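Local coordinates for protein ricin B-related lectin (PDB 5MUA) that binds galactose through a ricin-type beta-trefoil lectin part and carries a calcium-binding, papain-like protease part that takes up the inhibitor E-64, at residues 20-25 with 43-49; 115-119 with 141-145; 180-186 with 254-259; 211-215 with 265-269; 235-239 with 250-254. One frame throughout, in Å; residues are numbered along the deposited sequence.

Contact 1 of 5, residues 20-25 with 43-49; sequences RLALSE and DPLNNLW
Asn47, Leu48 and Trp49 spell an Asn-x-Trp version of the QxW signature of ricin-type beta-trefoil lectins, and the turn that carries it closes on strand 20-23. Segment 20-25 is extended as far as Leu23. Segment 43-49 makes a short 3-10 turn at 45-47, with Asn47 N bonded to Pro44 O at 3.0 Å, and enters a strand at Trp49. The nearest CA pair is Ala22 to Asn47, 4.1 Å. Asp43 OD1 accepts from Asn47 ND2 at 2.9 Å and also bonds Tyr10; it lies 3.5 Å from Arg20 NH2, a salt bridge of charges alone, since the oxygen sits well out of the guanidinium plane. Arg20 NH2 donates instead to Val42 O. Asn46 O receives Leu23 N at 3.1 Å and makes a CA-H...O contact with Ala22 CA at 3.2 Å. Asn47, chi1 p, shares a water with Arg20 (3.1 Å from Asn47 ND2, 3.0 Å from Arg20 NE); a second water donates to Asn47 O (2.7 Å) and Leu21 O (2.8 Å). Trp49, chi1 m and chi2 93°, sets CH2 4.2 Å from Leu23 CB, and its NE1 donates to Leu21 O at 3.0 Å with an N-H...O angle of 170°.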
# COMPACT_ATOMS: atom_id res chain seq x y z
N ARG B 20 -19.10 27.50 -9.19
CA ARG B 20 -19.24 26.19 -9.83
C ARG B 20 -20.26 25.30 -9.14
O ARG B 20 -20.77 25.61 -8.05
CB ARG B 20 -17.87 25.55 -9.99
CG ARG B 20 -17.23 25.27 -8.67
CD ARG B 20 -15.76 25.02 -8.90
NE ARG B 20 -15.01 24.98 -7.68
CZ ARG B 20 -13.69 24.98 -7.62
NH1 ARG B 20 -12.96 25.08 -8.69
NH2 ARG B 20 -13.11 24.91 -6.45
N LEU B 21 -20.60 24.19 -9.80
CA LEU B 21 -21.64 23.34 -9.35
C LEU B 21 -21.13 22.38 -8.30
O LEU B 21 -20.03 21.85 -8.40
CB LEU B 21 -22.19 22.60 -10.51
CG LEU B 21 -22.95 23.48 -11.52
CD1 LEU B 21 -23.58 22.52 -12.51
CD2 LEU B 21 -24.04 24.35 -10.87
N ALA B 22 -21.97 22.13 -7.33
CA ALA B 22 -21.68 21.10 -6.31
C ALA B 22 -23.02 20.45 -5.91
O ALA B 22 -24.09 20.91 -6.29
CB ALA B 22 -20.98 21.74 -5.10
N LEU B 23 -22.95 19.35 -5.17
CA LEU B 23 -24.14 18.72 -4.62
C LEU B 23 -24.25 18.99 -3.13
O LEU B 23 -23.31 18.83 -2.39
CB LEU B 23 -24.15 17.25 -4.93
CG LEU B 23 -25.46 16.59 -4.62
CD1 LEU B 23 -26.51 16.92 -5.70
CD2 LEU B 23 -25.24 15.07 -4.65
N SER B 24 -25.43 19.44 -2.72
CA SER B 24 -25.78 19.64 -1.35
C SER B 24 -25.58 18.40 -0.55
O SER B 24 -25.82 17.31 -1.07
CB SER B 24 -27.25 20.05 -1.18
OG SER B 24 -27.49 20.33 0.21
N GLU B 25 -25.13 18.55 0.69
CA GLU B 25 -25.08 17.38 1.61
C GLU B 25 -26.37 17.12 2.40
O GLU B 25 -26.48 16.09 3.11
CB GLU B 25 -23.89 17.50 2.56
CG GLU B 25 -22.53 17.55 1.92
CD GLU B 25 -21.47 17.51 2.98
OE1 GLU B 25 -21.26 18.58 3.57
OE2 GLU B 25 -20.94 16.42 3.26
N ASP B 43 -12.74 23.98 -1.94
CA ASP B 43 -12.61 22.84 -2.87
C ASP B 43 -13.25 21.58 -2.33
O ASP B 43 -12.57 20.52 -2.32
CB ASP B 43 -11.13 22.62 -3.27
CG ASP B 43 -10.98 21.80 -4.52
OD1 ASP B 43 -11.94 21.78 -5.36
OD2 ASP B 43 -9.88 21.20 -4.68
N PRO B 44 -14.50 21.66 -1.87
CA PRO B 44 -15.13 20.46 -1.25
C PRO B 44 -15.31 19.37 -2.32
O PRO B 44 -15.57 19.67 -3.48
CB PRO B 44 -16.48 20.98 -0.74
CG PRO B 44 -16.75 22.08 -1.65
CD PRO B 44 -15.48 22.76 -1.98
N LEU B 45 -15.12 18.12 -1.93
CA LEU B 45 -15.03 17.06 -2.90
C LEU B 45 -16.34 16.90 -3.74
O LEU B 45 -16.29 16.35 -4.81
CB LEU B 45 -14.71 15.73 -2.19
CG LEU B 45 -13.40 15.64 -1.41
CD1 LEU B 45 -13.24 14.27 -0.75
CD2 LEU B 45 -12.31 15.80 -2.45
N ASN B 46 -17.48 17.35 -3.18
CA ASN B 46 -18.75 17.33 -3.86
C ASN B 46 -18.89 18.36 -4.99
O ASN B 46 -19.99 18.48 -5.57
CB ASN B 46 -19.92 17.35 -2.86
CG ASN B 46 -19.91 18.58 -2.01
OD1 ASN B 46 -19.28 19.59 -2.30
ND2 ASN B 46 -20.59 18.49 -0.89
N ASN B 47 -17.81 19.06 -5.31
CA ASN B 47 -17.74 19.85 -6.55
C ASN B 47 -17.23 19.08 -7.75
O ASN B 47 -17.03 19.66 -8.83
CB ASN B 47 -17.01 21.17 -6.34
CG ASN B 47 -15.51 20.97 -6.14
OD1 ASN B 47 -14.99 19.83 -6.37
ND2 ASN B 47 -14.80 22.05 -5.72
N LEU B 48 -16.95 17.80 -7.58
CA LEU B 48 -16.35 17.02 -8.65
C LEU B 48 -17.39 16.24 -9.38
O LEU B 48 -18.14 15.50 -8.78
CB LEU B 48 -15.31 16.07 -8.08
CG LEU B 48 -14.16 16.79 -7.35
CD1 LEU B 48 -13.36 15.80 -6.49
CD2 LEU B 48 -13.24 17.52 -8.35
N TRP B 49 -17.36 16.33 -10.72
CA TRP B 49 -18.36 15.65 -11.54
C TRP B 49 -17.74 14.67 -12.52
O TRP B 49 -16.87 15.03 -13.35
CB TRP B 49 -19.21 16.67 -12.31
CG TRP B 49 -19.93 17.57 -11.36
CD1 TRP B 49 -19.50 18.79 -10.91
CD2 TRP B 49 -21.17 17.32 -10.63
NE1 TRP B 49 -20.38 19.31 -10.04
CE2 TRP B 49 -21.42 18.45 -9.85
CE3 TRP B 49 -22.11 16.28 -10.63
CZ2 TRP B 49 -22.57 18.58 -9.02
CZ3 TRP B 49 -23.27 16.39 -9.82
CH2 TRP B 49 -23.48 17.54 -9.02
O HOH W 1 -16.26 24.68 -4.97
O HOH W 2 -17.81 21.90 -10.13
O HOH W 3 -22.63 16.05 -1.28

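Contact 2 of 5, residues 115-119 with 141-145; sequences TFVTL and SQNWT
Strand 116-119 meets the stretch 141-145 where the latter turns into its own strand at Trp144; the end-to-end directions of 116-119 and 141-144 differ by 104°, so the turn runs roughly across the strand. The closest CA atoms are Thr118 to Gln142 (4.6 Å) and Leu119 to Ser141 (5.2 Å). Gln142, Asn143 and Trp144 form the QxW element of this beta-trefoil repeat. Phe116 lays its CB 3.7 Å from Gln142 CD, while its ring leads away. Val117, chi1 t, offers its carbonyl to the indole: Trp144 NE1 donates to Val117 O at 3.0 Å and 164°, with the oxygen near the ring plane, and Val117 CG1 packs 3.7 Å from Trp144 CZ2. A water lies 2.9 Å from Val117 O and 2.7 Å from Gln142 O. Thr118, chi1 m, turns OG1 back to donate to Phe116 O at 2.7 Å, and the same OG1 accepts from Gln142 NE2 at 2.9 Å; that amide is also held by Gln134 O and, through OE1, by Ile136 N and Lys107. Leu119 N donates to Ser141 O at 3.0 Å and 175°, and Leu119 CB rests 4.1 Å from Trp144 CH2. Val117 O is thus met by the QxW tryptophan, and Leu119 N by the carbonyl of Ser141 just before the QxW, so Trp144 can stay buried against Val117 and Leu119 with its polar nitrogen satisfied.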
# COMPACT_ATOMS: atom_id res chain seq x y z
N THR B 115 -34.64 20.97 -22.11
CA THR B 115 -34.35 22.16 -21.29
C THR B 115 -32.94 22.11 -20.75
O THR B 115 -32.29 21.04 -20.73
CB THR B 115 -35.35 22.37 -20.16
OG1 THR B 115 -35.34 21.27 -19.28
CG2 THR B 115 -36.79 22.51 -20.73
N PHE B 116 -32.44 23.26 -20.36
CA PHE B 116 -31.00 23.44 -20.08
C PHE B 116 -30.74 23.69 -18.63
O PHE B 116 -31.51 24.35 -17.93
CB PHE B 116 -30.44 24.61 -20.89
CG PHE B 116 -30.50 24.40 -22.37
CD1 PHE B 116 -29.51 23.74 -23.01
CD2 PHE B 116 -31.59 24.85 -23.11
CE1 PHE B 116 -29.55 23.53 -24.39
CE2 PHE B 116 -31.65 24.63 -24.49
CZ PHE B 116 -30.61 24.00 -25.13
N VAL B 117 -29.59 23.19 -18.16
CA VAL B 117 -29.17 23.52 -16.82
C VAL B 117 -28.87 25.05 -16.78
O VAL B 117 -28.07 25.56 -17.59
CB VAL B 117 -27.84 22.77 -16.47
CG1 VAL B 117 -27.30 23.19 -15.11
CG2 VAL B 117 -28.00 21.28 -16.55
N THR B 118 -29.46 25.72 -15.80
CA THR B 118 -29.54 27.16 -15.75
C THR B 118 -29.24 27.68 -14.39
O THR B 118 -29.71 27.16 -13.44
CB THR B 118 -30.95 27.60 -16.19
OG1 THR B 118 -31.28 27.00 -17.48
CG2 THR B 118 -31.11 29.10 -16.21
N LEU B 119 -28.41 28.71 -14.28
CA LEU B 119 -28.15 29.39 -13.00
C LEU B 119 -29.21 30.48 -12.87
O LEU B 119 -29.26 31.38 -13.69
CB LEU B 119 -26.75 29.99 -13.01
CG LEU B 119 -26.40 30.77 -11.75
CD1 LEU B 119 -26.64 29.96 -10.51
CD2 LEU B 119 -24.94 31.17 -11.77
N SER B 141 -26.81 32.64 -18.62
CA SER B 141 -27.04 31.82 -17.44
C SER B 141 -27.03 30.32 -17.74
O SER B 141 -26.92 29.52 -16.80
CB SER B 141 -28.37 32.22 -16.75
OG SER B 141 -29.50 31.88 -17.59
N GLN B 142 -27.17 29.93 -18.99
CA GLN B 142 -27.09 28.54 -19.37
C GLN B 142 -25.73 28.11 -19.91
O GLN B 142 -25.58 26.99 -20.45
CB GLN B 142 -28.18 28.19 -20.38
CG GLN B 142 -29.54 28.65 -19.92
CD GLN B 142 -30.68 28.29 -20.83
OE1 GLN B 142 -30.58 28.36 -22.04
NE2 GLN B 142 -31.80 27.98 -20.21
N ASN B 143 -24.71 28.98 -19.74
CA ASN B 143 -23.41 28.68 -20.31
C ASN B 143 -22.51 28.29 -19.14
O ASN B 143 -22.52 28.94 -18.07
CB ASN B 143 -22.83 29.90 -20.98
CG ASN B 143 -23.59 30.29 -22.24
OD1 ASN B 143 -24.44 29.55 -22.73
ND2 ASN B 143 -23.25 31.46 -22.77
N TRP B 144 -21.72 27.28 -19.39
CA TRP B 144 -20.87 26.64 -18.33
C TRP B 144 -19.50 26.41 -18.96
O TRP B 144 -19.39 26.17 -20.16
CB TRP B 144 -21.50 25.29 -17.91
CG TRP B 144 -22.86 25.46 -17.36
CD1 TRP B 144 -24.01 25.42 -18.07
CD2 TRP B 144 -23.22 25.83 -16.03
NE1 TRP B 144 -25.09 25.72 -17.26
CE2 TRP B 144 -24.62 25.99 -16.01
CE3 TRP B 144 -22.50 26.09 -14.85
CZ2 TRP B 144 -25.30 26.35 -14.87
CZ3 TRP B 144 -23.16 26.43 -13.74
CH2 TRP B 144 -24.56 26.58 -13.73
N THR B 145 -18.47 26.41 -18.13
CA THR B 145 -17.15 25.96 -18.52
C THR B 145 -16.82 24.67 -17.81
O THR B 145 -17.36 24.41 -16.79
CB THR B 145 -16.08 27.01 -18.28
OG1 THR B 145 -15.96 27.31 -16.91
CG2 THR B 145 -16.44 28.30 -19.02
O HOH W 4 -26.91 24.70 -20.10

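Contact 3 of 5, residues 180-186 with 254-259; sequences LVLTRDQ and VERGNF
Charge pairing lies at the surface end: Arg184 NH2 meets Glu255 OE2 at 2.9 Å in a salt bridge, with OE2 near the guanidinium plane, and Arg184 NE adds a weak bond to the same Glu255 OE2 at 3.4 Å. Glu255 OE2 is also bonded by Thr263. Strand 246-255 ends here and the chain turns back, Asn258 N bonding Glu255 O at 3.2 Å; the nearest CA pair is Val181 to Arg256, 6.4 Å. Arg256 (chi1 -105°, chi2 t, chi3 -145°) donates from NE and NH2 to Val181 O, at 2.8 Å and 3.0 Å, while Thr183 CG2 lies over one guanidinium face, 3.4 Å from Arg256 NH1. Here the papain-like part meets the trefoil: Arg256 NH1 reaches Tyr10 on strand 7-13, and Thr183 and Gln186 pack on Asp43. Thr183, N-cap of helix 184-194, forms a capping box, its OG1 accepting from Gln186 N at 3.0 Å and its N donating to Gln186 OE1 at 2.9 Å. One water donates to Leu182 O (2.7 Å) and Val254 O (2.8 Å); another accepts from Gln186 NE2 (2.9 Å) and Arg256 NH2 (2.8 Å). Apolar contacts centre on Val181, CB toward 254-259 and chi1 t: its CG2 is 3.8 Å from Val254 CG2 and 3.7 Å from Phe259 CE1.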
# COMPACT_ATOMS: atom_id res chain seq x y z
N LEU B 180 -8.38 10.46 -11.33
CA LEU B 180 -8.48 11.81 -10.74
C LEU B 180 -7.10 12.29 -10.34
O LEU B 180 -6.32 11.57 -9.71
CB LEU B 180 -9.40 11.88 -9.55
CG LEU B 180 -9.49 13.23 -8.79
CD1 LEU B 180 -10.09 14.25 -9.79
CD2 LEU B 180 -10.42 13.05 -7.58
N VAL B 181 -6.80 13.50 -10.75
CA VAL B 181 -5.53 14.14 -10.38
C VAL B 181 -5.85 14.96 -9.14
O VAL B 181 -6.68 15.88 -9.16
CB VAL B 181 -5.00 15.06 -11.52
CG1 VAL B 181 -3.80 15.89 -11.07
CG2 VAL B 181 -4.65 14.26 -12.77
N LEU B 182 -5.17 14.65 -8.03
CA LEU B 182 -5.40 15.33 -6.78
C LEU B 182 -4.65 16.64 -6.71
O LEU B 182 -3.62 16.80 -7.35
CB LEU B 182 -4.87 14.46 -5.62
CG LEU B 182 -5.64 13.14 -5.56
CD1 LEU B 182 -4.92 12.26 -4.56
CD2 LEU B 182 -7.12 13.31 -5.17
N THR B 183 -5.12 17.51 -5.82
CA THR B 183 -4.40 18.73 -5.49
C THR B 183 -3.36 18.44 -4.43
O THR B 183 -3.39 17.43 -3.70
CB THR B 183 -5.32 19.81 -4.91
OG1 THR B 183 -5.90 19.37 -3.68
CG2 THR B 183 -6.48 20.20 -5.92
N ARG B 184 -2.43 19.40 -4.32
CA ARG B 184 -1.49 19.34 -3.21
C ARG B 184 -2.12 19.37 -1.86
O ARG B 184 -1.71 18.67 -0.91
CB ARG B 184 -0.36 20.37 -3.39
CG ARG B 184 0.61 19.88 -4.44
CD ARG B 184 1.89 20.70 -4.47
NE ARG B 184 2.71 20.45 -5.66
CZ ARG B 184 3.97 20.88 -5.81
NH1 ARG B 184 4.61 21.53 -4.81
NH2 ARG B 184 4.61 20.67 -6.95
N ASP B 185 -3.16 20.16 -1.70
CA ASP B 185 -3.83 20.18 -0.43
C ASP B 185 -4.36 18.85 -0.08
O ASP B 185 -4.29 18.41 1.07
CB ASP B 185 -4.96 21.22 -0.45
CG ASP B 185 -4.44 22.67 -0.35
OD1 ASP B 185 -3.31 22.93 0.05
OD2 ASP B 185 -5.24 23.57 -0.66
N GLN B 186 -4.91 18.16 -1.09
CA GLN B 186 -5.50 16.87 -0.83
C GLN B 186 -4.43 15.80 -0.50
O GLN B 186 -4.60 15.06 0.47
CB GLN B 186 -6.32 16.42 -2.02
CG GLN B 186 -7.63 17.22 -2.17
CD GLN B 186 -8.21 17.12 -3.57
OE1 GLN B 186 -7.53 16.67 -4.50
NE2 GLN B 186 -9.42 17.60 -3.74
N VAL B 254 0.99 13.83 -11.14
CA VAL B 254 0.98 14.89 -12.16
C VAL B 254 0.24 16.03 -11.58
O VAL B 254 -0.51 15.90 -10.63
CB VAL B 254 0.47 14.47 -13.56
CG1 VAL B 254 1.22 13.27 -14.09
CG2 VAL B 254 -0.99 14.13 -13.58
N GLU B 255 0.48 17.21 -12.14
CA GLU B 255 0.02 18.46 -11.58
C GLU B 255 -1.29 18.82 -12.25
O GLU B 255 -1.41 18.74 -13.45
CB GLU B 255 1.05 19.59 -11.90
CG GLU B 255 2.36 19.53 -11.12
CD GLU B 255 2.14 19.86 -9.67
OE1 GLU B 255 1.28 20.70 -9.35
OE2 GLU B 255 2.83 19.33 -8.84
N ARG B 256 -2.24 19.31 -11.47
CA ARG B 256 -3.42 19.92 -12.06
C ARG B 256 -3.22 21.06 -12.99
O ARG B 256 -3.91 21.14 -14.00
CB ARG B 256 -4.41 20.30 -11.02
CG ARG B 256 -5.51 19.26 -11.10
CD ARG B 256 -6.53 19.68 -10.20
NE ARG B 256 -7.18 18.58 -9.56
CZ ARG B 256 -8.18 18.79 -8.74
NH1 ARG B 256 -8.62 20.06 -8.60
NH2 ARG B 256 -8.77 17.75 -8.16
N GLY B 257 -2.26 21.91 -12.69
CA GLY B 257 -1.97 23.08 -13.60
C GLY B 257 -1.27 22.67 -14.86
O GLY B 257 -1.22 23.43 -15.84
N ASN B 258 -0.68 21.48 -14.88
CA ASN B 258 -0.02 21.02 -16.07
C ASN B 258 0.16 19.52 -16.00
O ASN B 258 1.10 19.02 -15.33
CB ASN B 258 1.36 21.66 -16.21
CG ASN B 258 2.06 21.26 -17.50
OD1 ASN B 258 1.68 20.32 -18.24
ND2 ASN B 258 3.09 22.00 -17.79
N PHE B 259 -0.67 18.81 -16.75
CA PHE B 259 -0.76 17.39 -16.57
C PHE B 259 0.48 16.69 -17.13
O PHE B 259 0.65 15.53 -16.86
CB PHE B 259 -1.97 16.84 -17.30
CG PHE B 259 -3.29 17.24 -16.73
CD1 PHE B 259 -3.59 17.02 -15.40
CD2 PHE B 259 -4.30 17.70 -17.58
CE1 PHE B 259 -4.85 17.32 -14.88
CE2 PHE B 259 -5.56 17.99 -17.07
CZ PHE B 259 -5.83 17.80 -15.72
O HOH W 5 -1.62 15.24 -8.13
O HOH W 6 -10.39 18.88 -6.16

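Contact 4 of 5, residues 211-215 with 265-269; sequences FATVF and FEPQN
Gln268 lays its CG over one face of the Phe211 ring, 3.5 Å from the ring centroid and 14° off its normal, a CH-pi contact built with both chi1 angles at m. Segment 211-215 is one turn of helix 208-226, with Phe215 N bonded to Phe211 O at 3.0 Å; segment 265-269 leaves its strand and bends at Pro267, where Gln268 N is held by Glu266 OE1 at 3.0 Å and Asn269 N by Glu266 O at 3.2 Å. Phe211 and Pro267 give the nearest CA pair, 5.6 Å. Pro267, C-gamma endo, wedges against the helix: its CG is 3.7 Å from Phe211 CB and 4.0 Å from Ala212 CB, and its CB 3.8 Å from Phe215 CB. One turn on, Phe215 (chi1 t) meets Phe265 (chi1 t) at CE2 to CE2 3.4 Å, planes 30° apart and centroids 5.0 Å apart, slid so that the rings barely overlap; Trp191 stacks edge-to-face on both. In papain-like proteases the cysteine begins such a helix, and here Cys208 and His248 line the E-64 pocket, with the side chain of Gln268 about 4 Å from the bound inhibitor. No hydrogen bond crosses between 211-215 and 265-269. Their direct contact therefore rests on apolar, CH-pi and ring packing, while Glu266 OE2 and Pro267 O are taken by His248 and Trp191, and Glu266 OE1 holds the turn through Gln268 N.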
# COMPACT_ATOMS: atom_id res chain seq x y z
N PHE B 211 7.47 3.36 3.41
CA PHE B 211 6.85 4.67 3.36
C PHE B 211 6.13 4.85 2.04
O PHE B 211 4.97 5.29 2.07
CB PHE B 211 7.86 5.78 3.54
CG PHE B 211 8.30 5.97 4.98
CD1 PHE B 211 7.58 6.79 5.84
CD2 PHE B 211 9.40 5.27 5.48
CE1 PHE B 211 7.94 6.93 7.16
CE2 PHE B 211 9.79 5.42 6.80
CZ PHE B 211 9.03 6.24 7.65
N ALA B 212 6.78 4.52 0.92
CA ALA B 212 6.19 4.76 -0.38
C ALA B 212 4.97 3.84 -0.68
O ALA B 212 3.94 4.24 -1.23
CB ALA B 212 7.24 4.73 -1.48
N THR B 213 5.12 2.60 -0.27
CA THR B 213 4.04 1.63 -0.50
C THR B 213 2.87 1.91 0.40
O THR B 213 1.73 1.83 -0.04
CB THR B 213 4.56 0.18 -0.28
OG1 THR B 213 5.51 -0.08 -1.27
CG2 THR B 213 3.42 -0.87 -0.44
N VAL B 214 3.10 2.19 1.68
CA VAL B 214 2.06 2.45 2.62
C VAL B 214 1.32 3.76 2.20
O VAL B 214 0.10 3.78 2.26
CB VAL B 214 2.54 2.52 4.10
CG1 VAL B 214 1.47 3.03 5.04
CG2 VAL B 214 2.97 1.12 4.55
N PHE B 215 2.07 4.79 1.83
CA PHE B 215 1.40 6.04 1.39
C PHE B 215 0.48 5.78 0.19
O PHE B 215 -0.68 6.27 0.20
CB PHE B 215 2.37 7.20 1.15
CG PHE B 215 1.67 8.48 0.81
CD1 PHE B 215 0.74 8.99 1.70
CD2 PHE B 215 1.90 9.13 -0.40
CE1 PHE B 215 0.03 10.16 1.40
CE2 PHE B 215 1.18 10.27 -0.72
CZ PHE B 215 0.31 10.79 0.22
N PHE B 265 7.23 13.13 -4.63
CA PHE B 265 6.73 13.27 -3.31
C PHE B 265 7.49 12.31 -2.38
O PHE B 265 7.68 11.13 -2.70
CB PHE B 265 5.23 13.00 -3.27
CG PHE B 265 4.60 13.21 -1.89
CD1 PHE B 265 4.31 14.49 -1.43
CD2 PHE B 265 4.30 12.13 -1.07
CE1 PHE B 265 3.70 14.68 -0.20
CE2 PHE B 265 3.72 12.32 0.19
CZ PHE B 265 3.41 13.58 0.63
N GLU B 266 7.99 12.86 -1.28
CA GLU B 266 8.75 12.09 -0.29
C GLU B 266 7.82 11.69 0.86
O GLU B 266 7.50 12.51 1.71
CB GLU B 266 9.94 12.90 0.22
CG GLU B 266 10.66 12.25 1.39
CD GLU B 266 11.02 10.82 1.02
OE1 GLU B 266 10.43 9.94 1.59
OE2 GLU B 266 11.87 10.67 0.15
N PRO B 267 7.39 10.40 0.94
CA PRO B 267 6.39 10.05 1.93
C PRO B 267 6.94 9.97 3.40
O PRO B 267 6.14 9.86 4.31
CB PRO B 267 5.92 8.64 1.48
CG PRO B 267 7.09 8.09 0.77
CD PRO B 267 7.61 9.28 -0.01
N GLN B 268 8.24 10.07 3.60
CA GLN B 268 8.79 10.20 4.95
C GLN B 268 8.56 11.56 5.55
O GLN B 268 8.39 11.61 6.77
CB GLN B 268 10.28 9.98 5.00
CG GLN B 268 10.59 8.54 4.68
CD GLN B 268 12.05 8.28 4.77
OE1 GLN B 268 12.72 8.69 5.73
NE2 GLN B 268 12.56 7.61 3.79
N ASN B 269 8.40 12.63 4.73
CA ASN B 269 8.30 13.97 5.34
C ASN B 269 7.37 14.91 4.62
O ASN B 269 7.35 16.09 4.92
CB ASN B 269 9.67 14.61 5.46
CG ASN B 269 10.35 14.85 4.10
OD1 ASN B 269 9.74 14.92 3.06
ND2 ASN B 269 11.65 14.89 4.12

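Contact 5 of 5, residues 235-239 with 250-254; sequences LCGLM and YNWFV
The two arms of the beta hairpin 233-243 and 246-255 pair antiparallel; the axes of strand segments 237-239 and 250-254 come within 4.5 Å, with N-to-C directions 137° apart. Gly237 with Trp252 is a hydrogen-bonded pair (Gly237 N to Trp252 O 2.8 Å, Trp252 N to Gly237 O 3.1 Å), Leu238 with Asn251 a non-hydrogen-bonded one, and Met239 with Tyr250 again hydrogen-bonded (Met239 N to Tyr250 O 2.8 Å, Tyr250 N to Met239 O 3.1 Å). Gly237 O takes a second donor, Asn251 ND2 at 3.0 Å, which also bonds Ala212 O; Leu238 O receives a weak bond from Trp252 NE1 at 3.2 Å. Leu235 O and Val254 N, by contrast, are buried with no partner in the model. The indole of Trp252 (chi1 p) lies between Gly237 CA, 3.4 Å from the five-membered ring centroid, and Met239 CE, 3.9 Å from that centroid over the opposite face; an ideal CB on Gly237 would clash with Trp252 CE2. Met239 CB sits over the Tyr250 ring, 4.0 Å from its centroid. Outward, Trp252 and Met239 pack on helix 153-162, Leu238 and Cys236 on helix 208-226, and strand 261-266 continues the sheet beyond 250-254.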
# COMPACT_ATOMS: atom_id res chain seq x y z
N LEU B 235 -4.78 9.02 -8.84
CA LEU B 235 -3.38 8.89 -9.24
C LEU B 235 -2.45 9.03 -8.07
O LEU B 235 -2.43 10.04 -7.44
CB LEU B 235 -2.98 9.93 -10.31
CG LEU B 235 -1.52 9.79 -10.82
CD1 LEU B 235 -1.20 8.41 -11.39
CD2 LEU B 235 -1.21 10.88 -11.80
N CYS B 236 -1.71 7.94 -7.77
CA CYS B 236 -0.65 8.05 -6.78
C CYS B 236 0.41 7.06 -7.24
O CYS B 236 0.27 5.88 -7.07
CB CYS B 236 -1.14 7.67 -5.37
SG CYS B 236 0.18 7.80 -4.14
N GLY B 237 1.46 7.58 -7.81
CA GLY B 237 2.55 6.73 -8.30
C GLY B 237 3.51 6.25 -7.23
O GLY B 237 3.73 6.94 -6.21
N LEU B 238 4.05 5.08 -7.49
CA LEU B 238 5.20 4.50 -6.76
C LEU B 238 6.37 4.45 -7.73
O LEU B 238 6.18 4.07 -8.91
CB LEU B 238 4.88 3.11 -6.25
CG LEU B 238 6.01 2.32 -5.57
CD1 LEU B 238 6.47 3.07 -4.33
CD2 LEU B 238 5.46 1.00 -5.12
N MET B 239 7.57 4.88 -7.27
CA MET B 239 8.77 4.76 -8.07
C MET B 239 9.90 4.19 -7.18
O MET B 239 9.95 4.47 -6.02
CB MET B 239 9.22 6.14 -8.62
CG MET B 239 8.98 6.27 -10.08
SD MET B 239 9.43 7.96 -10.47
CE MET B 239 8.51 7.93 -12.00
N TYR B 250 9.92 6.32 -3.59
CA TYR B 250 9.22 7.61 -3.40
C TYR B 250 7.98 7.58 -4.25
O TYR B 250 7.70 6.57 -4.98
CB TYR B 250 10.13 8.85 -3.80
CG TYR B 250 10.91 8.63 -5.07
CD1 TYR B 250 12.06 7.83 -5.09
CD2 TYR B 250 10.50 9.17 -6.27
CE1 TYR B 250 12.76 7.56 -6.26
CE2 TYR B 250 11.19 8.92 -7.47
CZ TYR B 250 12.33 8.14 -7.47
OH TYR B 250 13.00 7.89 -8.64
N ASN B 251 7.18 8.60 -4.10
CA ASN B 251 5.91 8.66 -4.82
C ASN B 251 5.93 9.78 -5.89
O ASN B 251 6.84 10.60 -5.94
CB ASN B 251 4.77 8.89 -3.83
CG ASN B 251 4.63 7.76 -2.81
OD1 ASN B 251 4.97 7.90 -1.64
ND2 ASN B 251 4.13 6.64 -3.27
N TRP B 252 4.90 9.80 -6.73
CA TRP B 252 4.86 10.74 -7.81
C TRP B 252 3.44 10.97 -8.29
O TRP B 252 2.55 10.11 -8.11
CB TRP B 252 5.71 10.35 -8.96
CG TRP B 252 5.32 9.04 -9.65
CD1 TRP B 252 5.78 7.78 -9.32
CD2 TRP B 252 4.49 8.87 -10.80
NE1 TRP B 252 5.23 6.84 -10.20
CE2 TRP B 252 4.47 7.50 -11.13
CE3 TRP B 252 3.73 9.76 -11.59
CZ2 TRP B 252 3.69 7.00 -12.14
CZ3 TRP B 252 3.00 9.25 -12.63
CH2 TRP B 252 3.00 7.90 -12.92
N PHE B 253 3.27 12.10 -8.95
CA PHE B 253 1.99 12.61 -9.32
C PHE B 253 2.14 13.44 -10.60
O PHE B 253 3.28 13.79 -11.05
CB PHE B 253 1.48 13.56 -8.21
CG PHE B 253 1.24 12.89 -6.88
CD1 PHE B 253 0.07 12.16 -6.67
CD2 PHE B 253 2.14 12.99 -5.87
CE1 PHE B 253 -0.13 11.45 -5.47
CE2 PHE B 253 1.93 12.34 -4.65
CZ PHE B 253 0.79 11.58 -4.46
N VAL B 254 0.99 13.83 -11.14
CA VAL B 254 0.98 14.89 -12.16
C VAL B 254 0.24 16.03 -11.58
O VAL B 254 -0.51 15.90 -10.63
CB VAL B 254 0.47 14.47 -13.56
CG1 VAL B 254 1.22 13.27 -14.09
CG2 VAL B 254 -0.99 14.13 -13.58

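From the N terminus, contact 1 closes a short loop within the first trefoil repeat, and contact 2 closes another after it; they touch at Leu21 and Trp144. Both precede the papain-like part, where the loops overlap. Contact 3 opens at 180-186 and contact 4 at 211-215; they cross, since 254-259 comes before 265-269. Contact 5, 235-239 with 250-254, nests inside both, shares Val254 with contact 3, and touches contact 4 through Asn251, which bonds both Phe265 and Ala212. Contact 1 reaches contact 3 across the domain boundary by Asp43 and Leu45 against Gln186. Contacts 2 and 4 lie farthest apart, centres about 43 Å.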